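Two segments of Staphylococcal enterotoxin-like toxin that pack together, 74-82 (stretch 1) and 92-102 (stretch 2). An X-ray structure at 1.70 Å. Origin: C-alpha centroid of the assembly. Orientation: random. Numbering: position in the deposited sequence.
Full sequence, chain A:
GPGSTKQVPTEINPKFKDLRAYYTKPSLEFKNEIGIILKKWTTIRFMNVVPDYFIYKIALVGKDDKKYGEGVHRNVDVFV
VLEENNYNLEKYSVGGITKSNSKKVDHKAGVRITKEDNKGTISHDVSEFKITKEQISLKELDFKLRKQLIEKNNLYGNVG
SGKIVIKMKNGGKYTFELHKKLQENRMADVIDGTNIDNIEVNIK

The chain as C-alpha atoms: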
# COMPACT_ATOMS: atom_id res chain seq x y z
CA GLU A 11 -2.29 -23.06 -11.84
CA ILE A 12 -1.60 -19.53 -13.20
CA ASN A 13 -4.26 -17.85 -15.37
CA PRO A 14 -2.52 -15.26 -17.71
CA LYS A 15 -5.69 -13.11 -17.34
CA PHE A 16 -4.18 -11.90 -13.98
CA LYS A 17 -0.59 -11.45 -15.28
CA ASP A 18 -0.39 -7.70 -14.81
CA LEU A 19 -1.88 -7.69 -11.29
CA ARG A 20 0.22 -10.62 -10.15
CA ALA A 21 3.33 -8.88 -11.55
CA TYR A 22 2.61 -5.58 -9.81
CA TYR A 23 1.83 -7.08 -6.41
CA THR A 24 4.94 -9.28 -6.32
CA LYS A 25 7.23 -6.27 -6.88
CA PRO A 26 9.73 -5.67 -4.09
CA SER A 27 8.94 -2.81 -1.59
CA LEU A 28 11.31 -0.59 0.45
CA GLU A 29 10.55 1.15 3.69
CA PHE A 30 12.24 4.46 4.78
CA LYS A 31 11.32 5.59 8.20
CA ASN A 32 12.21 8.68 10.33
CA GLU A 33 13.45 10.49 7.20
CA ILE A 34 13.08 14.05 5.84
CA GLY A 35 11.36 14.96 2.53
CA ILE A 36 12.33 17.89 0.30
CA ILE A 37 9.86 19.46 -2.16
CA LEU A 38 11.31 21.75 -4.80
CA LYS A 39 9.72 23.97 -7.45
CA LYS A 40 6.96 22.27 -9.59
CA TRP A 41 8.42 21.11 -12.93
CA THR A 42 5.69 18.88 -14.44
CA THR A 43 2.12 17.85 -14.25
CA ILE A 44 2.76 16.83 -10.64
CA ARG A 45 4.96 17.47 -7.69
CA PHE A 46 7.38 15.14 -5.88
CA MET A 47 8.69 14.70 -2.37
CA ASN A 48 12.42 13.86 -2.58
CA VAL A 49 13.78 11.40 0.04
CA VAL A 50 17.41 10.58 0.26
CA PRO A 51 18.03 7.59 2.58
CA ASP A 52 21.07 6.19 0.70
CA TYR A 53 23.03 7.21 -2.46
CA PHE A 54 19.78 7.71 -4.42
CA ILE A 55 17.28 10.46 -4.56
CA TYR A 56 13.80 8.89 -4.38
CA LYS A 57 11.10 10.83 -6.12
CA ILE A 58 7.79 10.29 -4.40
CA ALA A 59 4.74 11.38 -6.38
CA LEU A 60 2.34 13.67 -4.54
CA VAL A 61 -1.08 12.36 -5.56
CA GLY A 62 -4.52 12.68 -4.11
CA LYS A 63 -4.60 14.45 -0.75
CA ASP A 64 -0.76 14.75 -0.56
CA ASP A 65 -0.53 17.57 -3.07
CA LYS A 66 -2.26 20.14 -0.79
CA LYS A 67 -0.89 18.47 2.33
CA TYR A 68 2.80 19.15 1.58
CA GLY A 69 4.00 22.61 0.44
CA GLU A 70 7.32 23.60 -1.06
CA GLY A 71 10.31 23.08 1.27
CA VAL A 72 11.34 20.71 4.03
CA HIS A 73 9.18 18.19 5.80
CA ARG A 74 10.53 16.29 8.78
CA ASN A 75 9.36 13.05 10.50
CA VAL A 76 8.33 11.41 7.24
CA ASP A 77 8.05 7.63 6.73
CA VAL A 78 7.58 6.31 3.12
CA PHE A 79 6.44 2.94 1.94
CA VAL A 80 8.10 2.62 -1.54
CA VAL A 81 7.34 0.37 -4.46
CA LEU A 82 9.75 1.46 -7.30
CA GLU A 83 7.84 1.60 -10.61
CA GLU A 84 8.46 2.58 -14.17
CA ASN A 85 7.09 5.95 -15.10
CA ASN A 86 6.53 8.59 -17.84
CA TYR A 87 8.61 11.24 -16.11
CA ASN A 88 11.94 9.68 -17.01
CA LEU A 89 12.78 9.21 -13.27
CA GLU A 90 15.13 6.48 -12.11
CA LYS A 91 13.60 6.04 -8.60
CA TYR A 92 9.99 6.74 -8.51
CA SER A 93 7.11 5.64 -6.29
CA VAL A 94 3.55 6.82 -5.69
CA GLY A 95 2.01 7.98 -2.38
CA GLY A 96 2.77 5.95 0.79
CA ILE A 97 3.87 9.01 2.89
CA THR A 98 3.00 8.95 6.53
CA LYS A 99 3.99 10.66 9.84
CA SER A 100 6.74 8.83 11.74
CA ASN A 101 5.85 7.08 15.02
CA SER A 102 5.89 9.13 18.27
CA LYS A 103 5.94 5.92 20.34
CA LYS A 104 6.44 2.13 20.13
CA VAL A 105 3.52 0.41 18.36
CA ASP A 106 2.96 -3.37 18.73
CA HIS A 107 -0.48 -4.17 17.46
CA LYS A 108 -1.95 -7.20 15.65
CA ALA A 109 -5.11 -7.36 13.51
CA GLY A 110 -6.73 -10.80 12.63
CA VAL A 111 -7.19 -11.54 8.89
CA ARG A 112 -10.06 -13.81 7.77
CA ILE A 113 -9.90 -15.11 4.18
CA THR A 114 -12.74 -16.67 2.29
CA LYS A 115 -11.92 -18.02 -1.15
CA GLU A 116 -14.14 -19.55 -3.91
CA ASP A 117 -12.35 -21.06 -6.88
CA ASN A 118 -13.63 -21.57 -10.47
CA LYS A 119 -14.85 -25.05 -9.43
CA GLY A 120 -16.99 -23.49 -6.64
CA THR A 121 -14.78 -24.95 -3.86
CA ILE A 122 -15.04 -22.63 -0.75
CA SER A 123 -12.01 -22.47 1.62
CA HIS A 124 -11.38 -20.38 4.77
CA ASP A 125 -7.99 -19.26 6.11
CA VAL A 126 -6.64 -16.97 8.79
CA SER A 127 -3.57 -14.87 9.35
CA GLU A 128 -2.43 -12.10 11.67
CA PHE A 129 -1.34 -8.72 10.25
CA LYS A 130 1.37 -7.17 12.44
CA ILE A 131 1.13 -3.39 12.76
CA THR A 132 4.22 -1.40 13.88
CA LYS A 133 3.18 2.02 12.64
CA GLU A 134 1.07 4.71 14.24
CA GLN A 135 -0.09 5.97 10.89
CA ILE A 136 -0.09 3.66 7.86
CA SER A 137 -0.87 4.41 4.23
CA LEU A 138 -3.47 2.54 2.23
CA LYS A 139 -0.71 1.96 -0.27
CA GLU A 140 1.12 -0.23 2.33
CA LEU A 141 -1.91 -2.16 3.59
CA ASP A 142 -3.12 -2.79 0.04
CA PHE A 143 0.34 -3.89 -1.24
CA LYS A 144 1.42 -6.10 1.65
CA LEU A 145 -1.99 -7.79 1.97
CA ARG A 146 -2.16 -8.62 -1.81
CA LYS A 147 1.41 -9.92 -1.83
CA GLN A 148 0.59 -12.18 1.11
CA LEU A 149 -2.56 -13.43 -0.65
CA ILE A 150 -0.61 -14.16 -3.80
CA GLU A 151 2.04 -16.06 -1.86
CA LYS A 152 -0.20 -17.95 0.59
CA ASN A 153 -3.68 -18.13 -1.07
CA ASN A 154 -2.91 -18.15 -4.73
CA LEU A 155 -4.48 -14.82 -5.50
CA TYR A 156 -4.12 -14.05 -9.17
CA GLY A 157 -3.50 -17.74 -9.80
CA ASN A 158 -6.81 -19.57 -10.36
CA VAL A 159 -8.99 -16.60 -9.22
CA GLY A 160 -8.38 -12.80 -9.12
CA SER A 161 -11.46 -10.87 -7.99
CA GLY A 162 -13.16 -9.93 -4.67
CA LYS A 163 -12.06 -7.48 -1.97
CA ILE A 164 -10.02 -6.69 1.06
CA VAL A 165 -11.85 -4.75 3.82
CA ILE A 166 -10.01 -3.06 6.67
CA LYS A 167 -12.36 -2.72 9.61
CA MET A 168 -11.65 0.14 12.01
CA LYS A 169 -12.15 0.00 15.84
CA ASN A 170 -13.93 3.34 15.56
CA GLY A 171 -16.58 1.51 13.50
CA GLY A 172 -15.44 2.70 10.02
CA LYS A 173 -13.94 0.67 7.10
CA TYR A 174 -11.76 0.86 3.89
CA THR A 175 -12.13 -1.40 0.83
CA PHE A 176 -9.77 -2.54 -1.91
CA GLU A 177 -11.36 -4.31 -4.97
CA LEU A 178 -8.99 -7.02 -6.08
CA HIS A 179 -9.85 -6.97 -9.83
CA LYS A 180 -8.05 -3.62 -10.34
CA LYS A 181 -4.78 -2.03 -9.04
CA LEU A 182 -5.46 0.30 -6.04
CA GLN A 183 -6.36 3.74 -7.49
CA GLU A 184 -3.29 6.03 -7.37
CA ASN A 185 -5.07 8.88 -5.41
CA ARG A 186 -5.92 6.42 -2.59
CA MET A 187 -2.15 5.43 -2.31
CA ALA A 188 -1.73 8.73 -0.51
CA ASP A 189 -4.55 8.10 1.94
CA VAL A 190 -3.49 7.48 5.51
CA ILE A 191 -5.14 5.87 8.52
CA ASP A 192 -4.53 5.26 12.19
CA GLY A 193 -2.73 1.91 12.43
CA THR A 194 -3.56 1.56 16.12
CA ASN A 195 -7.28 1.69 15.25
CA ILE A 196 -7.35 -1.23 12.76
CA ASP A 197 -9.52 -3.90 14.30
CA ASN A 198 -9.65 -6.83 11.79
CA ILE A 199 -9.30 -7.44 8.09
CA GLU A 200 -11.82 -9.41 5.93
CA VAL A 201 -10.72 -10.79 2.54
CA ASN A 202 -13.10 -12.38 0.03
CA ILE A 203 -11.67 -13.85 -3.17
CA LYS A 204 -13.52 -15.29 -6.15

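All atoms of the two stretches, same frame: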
# COMPACT_ATOMS: atom_id res chain seq x y z
N ARG A 74 9.74 17.20 7.94
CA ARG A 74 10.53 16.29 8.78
C ARG A 74 9.65 15.17 9.33
O ARG A 74 8.44 15.23 9.22
CB ARG A 74 11.28 17.15 9.87
CG ARG A 74 12.25 18.11 9.16
CD ARG A 74 13.14 18.97 10.19
NE ARG A 74 14.16 18.04 10.65
CZ ARG A 74 15.34 17.83 10.09
NH1 ARG A 74 15.78 18.50 9.02
NH2 ARG A 74 16.09 16.88 10.60
N ASN A 75 10.21 14.08 9.90
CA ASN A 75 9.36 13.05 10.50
C ASN A 75 8.39 12.43 9.49
O ASN A 75 7.20 12.31 9.78
CB ASN A 75 8.47 13.52 11.62
CG ASN A 75 9.26 13.99 12.84
OD1 ASN A 75 9.03 15.10 13.33
ND2 ASN A 75 10.17 13.16 13.31
N VAL A 76 8.97 12.14 8.37
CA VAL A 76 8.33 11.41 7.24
C VAL A 76 8.80 9.94 7.21
O VAL A 76 10.01 9.64 7.30
CB VAL A 76 8.69 12.21 5.96
CG1 VAL A 76 8.38 11.42 4.67
CG2 VAL A 76 7.88 13.50 6.09
N ASP A 77 7.81 9.04 6.98
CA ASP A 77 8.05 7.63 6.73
C ASP A 77 7.46 7.43 5.29
O ASP A 77 6.46 8.07 5.00
CB ASP A 77 7.21 6.78 7.67
CG ASP A 77 7.79 6.65 9.07
OD1 ASP A 77 8.75 7.42 9.35
OD2 ASP A 77 7.27 5.80 9.83
N VAL A 78 8.11 6.63 4.48
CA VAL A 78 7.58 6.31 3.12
C VAL A 78 7.63 4.83 2.90
O VAL A 78 8.66 4.15 3.17
CB VAL A 78 8.39 7.05 2.04
CG1 VAL A 78 7.66 6.91 0.66
CG2 VAL A 78 8.49 8.56 2.33
N PHE A 79 6.48 4.30 2.40
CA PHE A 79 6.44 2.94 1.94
C PHE A 79 6.60 3.10 0.40
O PHE A 79 5.70 3.75 -0.22
CB PHE A 79 5.08 2.33 2.34
CG PHE A 79 4.94 0.92 1.82
CD1 PHE A 79 5.64 -0.11 2.43
CD2 PHE A 79 4.18 0.66 0.70
CE1 PHE A 79 5.61 -1.47 1.90
CE2 PHE A 79 4.13 -0.66 0.13
CZ PHE A 79 4.81 -1.73 0.74
N VAL A 80 7.63 2.47 -0.15
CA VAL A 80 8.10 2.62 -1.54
C VAL A 80 7.91 1.32 -2.29
O VAL A 80 8.38 0.28 -1.88
CB VAL A 80 9.60 3.07 -1.62
CG1 VAL A 80 10.18 3.10 -3.08
CG2 VAL A 80 9.77 4.39 -0.96
N VAL A 81 7.33 1.47 -3.49
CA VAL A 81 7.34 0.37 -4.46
C VAL A 81 7.88 1.04 -5.75
O VAL A 81 7.15 1.88 -6.31
CB VAL A 81 5.87 -0.14 -4.69
CG1 VAL A 81 5.90 -1.29 -5.78
CG2 VAL A 81 5.28 -0.73 -3.43
N LEU A 82 9.12 0.75 -6.15
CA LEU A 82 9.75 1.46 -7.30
C LEU A 82 8.97 0.97 -8.55
O LEU A 82 8.62 -0.21 -8.64
CB LEU A 82 11.19 1.15 -7.46
CG LEU A 82 12.09 1.58 -6.30
CD1 LEU A 82 13.46 1.04 -6.53
CD2 LEU A 82 11.99 3.12 -6.33
N TYR A 92 11.24 6.14 -8.53
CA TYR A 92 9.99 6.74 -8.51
C TYR A 92 9.05 5.74 -7.86
O TYR A 92 9.14 4.52 -8.14
CB TYR A 92 9.58 6.96 -10.00
CG TYR A 92 8.17 7.28 -10.22
CD1 TYR A 92 7.23 6.24 -10.41
CD2 TYR A 92 7.73 8.59 -10.33
CE1 TYR A 92 5.87 6.51 -10.64
CE2 TYR A 92 6.36 8.86 -10.51
CZ TYR A 92 5.46 7.80 -10.70
OH TYR A 92 4.14 8.08 -10.95
N SER A 93 8.18 6.29 -7.04
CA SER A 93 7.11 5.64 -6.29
C SER A 93 5.93 6.58 -6.02
O SER A 93 6.03 7.84 -6.06
CB SER A 93 7.70 4.97 -5.02
OG SER A 93 6.72 4.31 -4.30
N VAL A 94 4.75 6.02 -5.78
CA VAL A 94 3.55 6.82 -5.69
C VAL A 94 2.89 6.80 -4.33
O VAL A 94 2.51 5.72 -3.87
CB VAL A 94 2.51 6.33 -6.77
CG1 VAL A 94 1.29 7.17 -6.66
CG2 VAL A 94 3.17 6.41 -8.13
N GLY A 95 2.75 7.96 -3.65
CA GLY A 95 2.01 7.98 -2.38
C GLY A 95 2.83 7.30 -1.27
O GLY A 95 4.05 7.26 -1.40
N GLY A 96 2.13 6.77 -0.25
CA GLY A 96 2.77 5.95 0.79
C GLY A 96 3.47 6.80 1.84
O GLY A 96 4.29 6.28 2.60
N ILE A 97 3.15 8.10 1.88
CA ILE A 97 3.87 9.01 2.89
C ILE A 97 3.07 9.11 4.10
O ILE A 97 1.84 9.42 4.02
CB ILE A 97 4.05 10.45 2.31
CG1 ILE A 97 4.78 10.35 1.00
CG2 ILE A 97 4.86 11.30 3.33
CD1 ILE A 97 4.73 11.63 0.13
N THR A 98 3.72 8.91 5.29
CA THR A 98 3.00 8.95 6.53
C THR A 98 3.90 9.73 7.59
O THR A 98 5.03 9.94 7.31
CB THR A 98 2.77 7.55 7.17
OG1 THR A 98 3.95 6.82 7.26
CG2 THR A 98 1.76 6.71 6.22
N LYS A 99 3.29 10.08 8.68
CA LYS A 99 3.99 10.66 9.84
C LYS A 99 4.70 9.55 10.61
O LYS A 99 4.15 8.53 10.90
CB LYS A 99 3.01 11.34 10.79
CG LYS A 99 3.76 12.15 11.88
CD LYS A 99 2.86 13.29 12.45
CE LYS A 99 2.05 12.85 13.70
NZ LYS A 99 2.82 12.99 15.00
N SER A 100 5.96 9.79 10.96
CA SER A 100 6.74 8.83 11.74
C SER A 100 6.10 8.59 13.12
O SER A 100 5.42 9.44 13.66
CB SER A 100 8.18 9.40 11.92
OG SER A 100 8.82 9.73 10.70
N ASN A 101 6.32 7.42 13.69
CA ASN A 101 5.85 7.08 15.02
C ASN A 101 6.32 8.13 16.04
O ASN A 101 7.41 8.66 15.89
CB ASN A 101 6.50 5.76 15.40
CG ASN A 101 5.76 4.56 14.78
OD1 ASN A 101 4.84 4.76 13.99
ND2 ASN A 101 6.16 3.38 15.13
N SER A 102 5.51 8.31 17.07
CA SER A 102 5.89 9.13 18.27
C SER A 102 6.03 8.21 19.46
O SER A 102 6.28 8.68 20.58
CB SER A 102 4.79 10.19 18.52
OG SER A 102 3.57 9.52 18.82
O HOH W 1 8.06 5.52 12.32
O HOH W 2 5.97 5.63 -2.12
O HOH W 3 4.65 3.14 -6.43

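The two stretches run antiparallel: the strand through D77 and V78 and the strand 97-99 have N-to-C directions 146° apart. D77 and T98 form the hydrogen-bonded pair: D77 N to T98 O is 2.9 Å, and T98 N to D77 O is also 2.9 Å. The ladder continues on both sides of this pair. S100 N donates to N75 O at 3.0 Å, and F79 N donates to G96 O at 3.0 Å. V78 and I97 form a non-hydrogen-bonded pair with CA atoms 4.6 Å apart. There CA-H...O contacts help fill the gap, with V78 CA 3.3 Å from G96 O.

The regular pairing stops near G96. Its phi is positive, which favours glycine. A CB on G96 would lie 2.3 Å from F79 O, so the bare backbone permits the close approach. Beyond it, a water bridges the stretches. Water 2 donates to F79 O (2.7 Å) and G95 O (2.6 Å) and accepts from S93 OG (2.7 Å). S93 points toward stretch 1, and its OG accepts a hydrogen bond from V81 N at 3.0 Å. A side chain thus takes the place of a backbone carbonyl. Water 3 links V81 O (2.8 Å) to V94 N (3.0 Å). At the far end, L82 CA sits 3.2 Å from Y92 O in another CA-H...O contact.

D77 and T98 share one face of the sheet, where D77 CB is 3.3 Å from T98 OG1. The D77 carboxylate is also tied to the loop after the strand. S100 OG donates to D77 OD1 at 2.7 Å. Water 1 donates to D77 OD2 at 2.6 Å and accepts from N101 N at 2.9 Å.

V78 and I97 share another face, with V78 CG2 4.3 Å from I97 CG1. V76 adds a closer apolar contact, its CG1 3.8 Å from I97 CG2. The contact buries 623 Å².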